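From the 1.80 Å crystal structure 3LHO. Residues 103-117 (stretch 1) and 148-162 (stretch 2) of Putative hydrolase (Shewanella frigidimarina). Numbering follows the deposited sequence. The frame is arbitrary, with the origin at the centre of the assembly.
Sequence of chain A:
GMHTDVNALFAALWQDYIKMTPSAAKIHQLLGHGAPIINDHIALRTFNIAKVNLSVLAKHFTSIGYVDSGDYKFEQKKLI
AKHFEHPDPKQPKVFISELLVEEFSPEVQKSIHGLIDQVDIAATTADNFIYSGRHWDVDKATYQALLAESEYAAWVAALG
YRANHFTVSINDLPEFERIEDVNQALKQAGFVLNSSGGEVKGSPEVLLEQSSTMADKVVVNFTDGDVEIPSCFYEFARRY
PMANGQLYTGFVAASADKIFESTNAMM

Stretch 1, residues 103-117: EFSPEVQKSIHGLID
Stretch 2 148-162: AESEYAAWVAALGYR

The carboxylate of Glu-149 grips the start of the opposing helix with both oxygens: Ser-105 N donates to Glu-149 OE1 at 3.0 Å with an N-H...O angle of 172°, and Ser-105 OG donates to Glu-149 OE2 at 2.8 Å. Ser-105 is itself the N-cap of its helix, because its OG also accepts from Val-108 N at 3.0 Å (162°). One hydroxyl therefore closes the helix's first turn and ties it to the other stretch, a double role suited to serine, whose short side chain (chi1 76°, p) keeps OG near the backbone.

Glu-149 reaches this site with chi1 -70° (m), chi2 179° (t) and chi3 40°, its CA-to-CB bond pointing toward stretch 1. It is the residue most covered by the other stretch, 92 of the 384 Å² buried in total. The carboxylate also approaches carbon: OE1 of Glu-149 lies 3.5 Å from Phe-104 CB, near the plane of the Phe-104 ring at its edge, and OE2 of Glu-149 lies 3.4 Å from Val-108 CG2.

Phe-104 and Ser-105 are extended (phi/psi -110/168 and -53/147), and the helix of stretch 1 then runs from Pro-106 to about Ile-116, with phi near -65 and psi near -40. Pro-106, which has no amide hydrogen to donate, fits the first turn and points away from stretch 2. Gln-109 NE2 donates to Phe-104 O at 2.9 Å (166°), fastening the preceding loop to the helix.

Stretch 2 repeats the capping motif. Ser-150 (phi/psi -155/110, chi1 -179°, t) precedes the helix 151-159, and its OG accepts from Ala-153 N at 3.0 Å (173°). Ser-150 CB packs 3.7 Å from Phe-104 CE1, with the Phe-104 rotamer at chi1 -65° (m) and chi2 -81°.

The register is set by two CA pairs: Phe-104 CA lies 7.2 Å from Glu-149 CA, and Leu-115 CA lies 7.5 Å from Ala-157 CA. Numbering advances along both stretches from the first pair to the second, so the chains run in the same general direction.

Beyond the polar end the contact is apolar. Ile-112 (chi1 -70°, m; chi2 166°, t) has a sideways CA-to-CB bond, but its end comes nearer, placing CD1 4.2 Å from Ala-153 CB. Leu-115 (m, t) points toward stretch 2 and sets its CD1 3.6 Å from Ala-157 CB. These four residues are buried; the small alanines leave room for the longer isoleucine and leucine side chains to reach the second helix. Ala-154 and Ala-158 point away from stretch 1.

Gly-160 ends the second helix with phi/psi 72/-142, a positive phi that favours glycine, while its N still donates to Val-156 O at 2.8 Å. After this turn Tyr-161 (chi1 -71°, m; chi2 -70°) brings its OH to 3.9 Å from CD1 of Ile-116 (m, m). Both residues are buried, and the tyrosine hydroxyl is hydrogen-bonded elsewhere in the structure.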

# COMPACT_ATOMS: atom_id res chain seq x y z
N GLU A 103 -10.10 3.15 -18.74
CA GLU A 103 -9.45 4.40 -19.14
C GLU A 103 -8.20 4.12 -20.00
O GLU A 103 -7.54 5.05 -20.39
CB GLU A 103 -9.08 5.24 -17.92
CG GLU A 103 -10.27 5.57 -17.01
CD GLU A 103 -11.17 6.64 -17.59
OE1 GLU A 103 -10.85 7.13 -18.67
OE2 GLU A 103 -12.19 7.00 -16.97
N PHE A 104 -7.84 2.85 -20.23
CA PHE A 104 -6.58 2.51 -20.88
C PHE A 104 -6.82 2.00 -22.26
O PHE A 104 -7.96 1.71 -22.61
CB PHE A 104 -5.77 1.53 -19.96
CG PHE A 104 -5.39 2.18 -18.71
CD1 PHE A 104 -4.27 3.02 -18.67
CD2 PHE A 104 -6.23 2.14 -17.61
CE1 PHE A 104 -3.95 3.73 -17.54
CE2 PHE A 104 -5.92 2.87 -16.46
CZ PHE A 104 -4.78 3.66 -16.41
N SER A 105 -5.76 1.87 -23.07
CA SER A 105 -5.86 1.32 -24.43
C SER A 105 -6.55 -0.05 -24.44
O SER A 105 -6.43 -0.82 -23.48
CB SER A 105 -4.46 1.19 -25.09
OG SER A 105 -3.69 0.07 -24.59
N PRO A 106 -7.28 -0.36 -25.52
CA PRO A 106 -7.88 -1.71 -25.68
C PRO A 106 -6.87 -2.86 -25.43
O PRO A 106 -7.21 -3.88 -24.85
CB PRO A 106 -8.35 -1.70 -27.14
CG PRO A 106 -8.68 -0.19 -27.41
CD PRO A 106 -7.69 0.57 -26.61
N GLU A 107 -5.63 -2.65 -25.85
CA GLU A 107 -4.57 -3.63 -25.68
C GLU A 107 -4.20 -3.81 -24.21
O GLU A 107 -4.05 -4.94 -23.73
CB GLU A 107 -3.36 -3.22 -26.54
CG GLU A 107 -3.68 -3.24 -28.08
CD GLU A 107 -4.28 -1.91 -28.64
OE1 GLU A 107 -4.59 -0.99 -27.88
OE2 GLU A 107 -4.45 -1.81 -29.88
N VAL A 108 -4.08 -2.73 -23.48
CA VAL A 108 -3.85 -2.88 -22.04
C VAL A 108 -5.05 -3.55 -21.30
O VAL A 108 -4.87 -4.37 -20.40
CB VAL A 108 -3.47 -1.52 -21.43
CG1 VAL A 108 -3.60 -1.55 -19.92
CG2 VAL A 108 -2.04 -1.17 -21.85
N GLN A 109 -6.27 -3.17 -21.69
CA GLN A 109 -7.47 -3.70 -21.09
C GLN A 109 -7.49 -5.21 -21.29
O GLN A 109 -7.72 -5.95 -20.35
CB GLN A 109 -8.73 -3.06 -21.68
CG GLN A 109 -8.86 -1.54 -21.50
CD GLN A 109 -10.25 -1.04 -21.75
OE1 GLN A 109 -11.20 -1.72 -21.42
NE2 GLN A 109 -10.38 0.18 -22.34
N LYS A 110 -7.20 -5.66 -22.51
CA LYS A 110 -7.18 -7.09 -22.79
C LYS A 110 -6.12 -7.78 -21.96
O LYS A 110 -6.37 -8.88 -21.42
CB LYS A 110 -6.95 -7.35 -24.30
CG LYS A 110 -6.73 -8.83 -24.68
CD LYS A 110 -6.91 -9.08 -26.20
CE LYS A 110 -6.79 -10.57 -26.55
NZ LYS A 110 -7.31 -10.90 -27.93
N SER A 111 -4.94 -7.16 -21.83
CA SER A 111 -3.87 -7.79 -21.06
C SER A 111 -4.23 -7.93 -19.59
O SER A 111 -3.96 -8.96 -18.99
CB SER A 111 -2.55 -7.03 -21.20
OG SER A 111 -1.99 -7.29 -22.48
N ILE A 112 -4.83 -6.89 -19.02
CA ILE A 112 -5.19 -6.88 -17.60
C ILE A 112 -6.27 -7.93 -17.39
O ILE A 112 -6.13 -8.78 -16.49
CB ILE A 112 -5.64 -5.51 -17.12
CG1 ILE A 112 -4.44 -4.55 -17.08
CG2 ILE A 112 -6.32 -5.57 -15.73
CD1 ILE A 112 -4.85 -3.07 -16.93
N HIS A 113 -7.30 -7.96 -18.25
CA HIS A 113 -8.32 -9.01 -18.14
C HIS A 113 -7.73 -10.39 -18.22
O HIS A 113 -8.16 -11.30 -17.50
CB HIS A 113 -9.44 -8.86 -19.15
CG HIS A 113 -10.45 -7.86 -18.75
ND1 HIS A 113 -11.45 -8.14 -17.85
CD2 HIS A 113 -10.58 -6.56 -19.08
CE1 HIS A 113 -12.19 -7.06 -17.68
NE2 HIS A 113 -11.67 -6.08 -18.40
N GLY A 114 -6.71 -10.55 -19.05
CA GLY A 114 -6.05 -11.81 -19.20
C GLY A 114 -5.36 -12.32 -17.96
O GLY A 114 -5.29 -13.53 -17.72
N LEU A 115 -4.83 -11.39 -17.16
CA LEU A 115 -4.18 -11.77 -15.89
C LEU A 115 -5.25 -12.15 -14.87
O LEU A 115 -5.12 -13.14 -14.18
CB LEU A 115 -3.33 -10.61 -15.37
CG LEU A 115 -2.29 -9.97 -16.34
CD1 LEU A 115 -1.49 -8.90 -15.62
CD2 LEU A 115 -1.34 -10.97 -16.94
N ILE A 116 -6.29 -11.34 -14.76
CA ILE A 116 -7.32 -11.58 -13.74
C ILE A 116 -8.17 -12.80 -14.06
O ILE A 116 -8.67 -13.44 -13.16
CB ILE A 116 -8.18 -10.34 -13.52
CG1 ILE A 116 -7.28 -9.15 -13.10
CG2 ILE A 116 -9.28 -10.61 -12.46
CD1 ILE A 116 -6.45 -9.43 -11.86
N ASP A 117 -8.29 -13.17 -15.34
CA ASP A 117 -8.98 -14.39 -15.73
C ASP A 117 -8.27 -15.54 -15.09
O ASP A 117 -8.88 -16.58 -14.86
CB ASP A 117 -8.97 -14.62 -17.24
CG ASP A 117 -9.96 -13.77 -17.96
OD1 ASP A 117 -10.78 -13.10 -17.31
OD2 ASP A 117 -9.87 -13.73 -19.21
N ALA A 148 3.90 1.28 -19.84
CA ALA A 148 3.90 2.44 -20.75
C ALA A 148 2.71 3.36 -20.48
O ALA A 148 2.77 4.54 -20.76
CB ALA A 148 3.90 1.99 -22.23
N GLU A 149 1.63 2.81 -19.95
CA GLU A 149 0.43 3.61 -19.68
C GLU A 149 0.14 3.79 -18.18
O GLU A 149 -0.47 4.76 -17.80
CB GLU A 149 -0.76 2.95 -20.36
CG GLU A 149 -0.72 3.07 -21.86
CD GLU A 149 -1.90 2.39 -22.51
OE1 GLU A 149 -3.01 2.51 -21.96
OE2 GLU A 149 -1.71 1.71 -23.55
N SER A 150 0.58 2.84 -17.35
CA SER A 150 0.29 2.88 -15.92
C SER A 150 1.32 2.14 -15.08
O SER A 150 1.36 0.89 -15.09
CB SER A 150 -1.12 2.31 -15.65
OG SER A 150 -1.44 2.37 -14.24
N GLU A 151 2.11 2.89 -14.31
CA GLU A 151 3.02 2.25 -13.32
C GLU A 151 2.23 1.41 -12.32
O GLU A 151 2.66 0.33 -11.88
CB GLU A 151 3.82 3.31 -12.55
CG GLU A 151 4.92 3.97 -13.38
CD GLU A 151 5.56 5.14 -12.65
OE1 GLU A 151 5.91 4.98 -11.46
OE2 GLU A 151 5.71 6.22 -13.27
N TYR A 152 1.07 1.93 -11.92
CA TYR A 152 0.18 1.22 -10.99
C TYR A 152 -0.20 -0.15 -11.51
O TYR A 152 0.00 -1.18 -10.82
CB TYR A 152 -1.07 2.09 -10.79
CG TYR A 152 -2.09 1.59 -9.78
CD1 TYR A 152 -2.89 0.47 -10.06
CD2 TYR A 152 -2.31 2.30 -8.59
CE1 TYR A 152 -3.89 0.05 -9.16
CE2 TYR A 152 -3.27 1.86 -7.67
CZ TYR A 152 -4.06 0.71 -7.97
OH TYR A 152 -5.06 0.24 -7.09
N ALA A 153 -0.73 -0.18 -12.74
CA ALA A 153 -1.09 -1.45 -13.39
C ALA A 153 0.09 -2.40 -13.48
O ALA A 153 -0.03 -3.61 -13.17
CB ALA A 153 -1.69 -1.19 -14.83
N ALA A 154 1.26 -1.86 -13.86
CA ALA A 154 2.46 -2.74 -14.00
C ALA A 154 2.90 -3.37 -12.68
O ALA A 154 3.23 -4.60 -12.59
CB ALA A 154 3.62 -1.93 -14.63
N TRP A 155 2.84 -2.57 -11.62
CA TRP A 155 3.16 -3.01 -10.28
C TRP A 155 2.25 -4.14 -9.87
O TRP A 155 2.73 -5.16 -9.40
CB TRP A 155 3.06 -1.86 -9.26
CG TRP A 155 3.61 -2.21 -7.91
CD1 TRP A 155 4.89 -1.99 -7.47
CD2 TRP A 155 2.90 -2.85 -6.83
NE1 TRP A 155 5.03 -2.46 -6.18
CE2 TRP A 155 3.82 -2.97 -5.76
CE3 TRP A 155 1.56 -3.27 -6.64
CZ2 TRP A 155 3.45 -3.55 -4.53
CZ3 TRP A 155 1.20 -3.83 -5.43
CH2 TRP A 155 2.14 -3.95 -4.38
N VAL A 156 0.95 -3.97 -10.05
CA VAL A 156 0.01 -5.03 -9.69
C VAL A 156 0.26 -6.26 -10.56
O VAL A 156 0.30 -7.38 -10.04
CB VAL A 156 -1.46 -4.61 -9.80
CG1 VAL A 156 -2.33 -5.82 -9.50
CG2 VAL A 156 -1.78 -3.50 -8.83
N ALA A 157 0.52 -6.06 -11.86
CA ALA A 157 0.83 -7.19 -12.75
C ALA A 157 2.08 -7.95 -12.29
O ALA A 157 2.12 -9.22 -12.31
CB ALA A 157 0.97 -6.71 -14.22
N ALA A 158 3.11 -7.21 -11.84
CA ALA A 158 4.39 -7.85 -11.43
C ALA A 158 4.34 -8.54 -10.07
O ALA A 158 4.97 -9.60 -9.87
CB ALA A 158 5.58 -6.84 -11.46
N LEU A 159 3.64 -7.95 -9.11
CA LEU A 159 3.73 -8.44 -7.70
C LEU A 159 2.44 -9.03 -7.12
O LEU A 159 2.47 -9.79 -6.14
CB LEU A 159 4.26 -7.29 -6.82
CG LEU A 159 5.76 -7.00 -7.07
CD1 LEU A 159 6.13 -5.68 -6.48
CD2 LEU A 159 6.66 -8.10 -6.51
N GLY A 160 1.33 -8.74 -7.77
CA GLY A 160 0.03 -9.26 -7.38
C GLY A 160 -0.53 -8.66 -6.10
O GLY A 160 -0.45 -7.44 -5.86
N TYR A 161 -1.18 -9.52 -5.32
CA TYR A 161 -1.94 -9.11 -4.15
C TYR A 161 -1.07 -9.21 -2.92
O TYR A 161 -0.91 -10.29 -2.35
CB TYR A 161 -3.26 -9.90 -4.04
CG TYR A 161 -4.19 -9.43 -5.12
CD1 TYR A 161 -4.75 -8.18 -5.05
CD2 TYR A 161 -4.39 -10.17 -6.29
CE1 TYR A 161 -5.54 -7.71 -6.04
CE2 TYR A 161 -5.16 -9.65 -7.34
CZ TYR A 161 -5.74 -8.46 -7.18
OH TYR A 161 -6.49 -7.95 -8.22
N ARG A 162 -0.48 -8.09 -2.55
CA ARG A 162 0.45 -7.98 -1.42
C ARG A 162 0.39 -6.51 -0.98
O ARG A 162 -0.06 -5.65 -1.74
CB ARG A 162 1.91 -8.35 -1.80
CG ARG A 162 2.08 -9.60 -2.57
CD ARG A 162 3.50 -9.85 -3.00
NE ARG A 162 4.37 -10.24 -1.89
CZ ARG A 162 5.61 -10.72 -2.01
NH1 ARG A 162 6.17 -10.90 -3.20
NH2 ARG A 162 6.31 -10.99 -0.92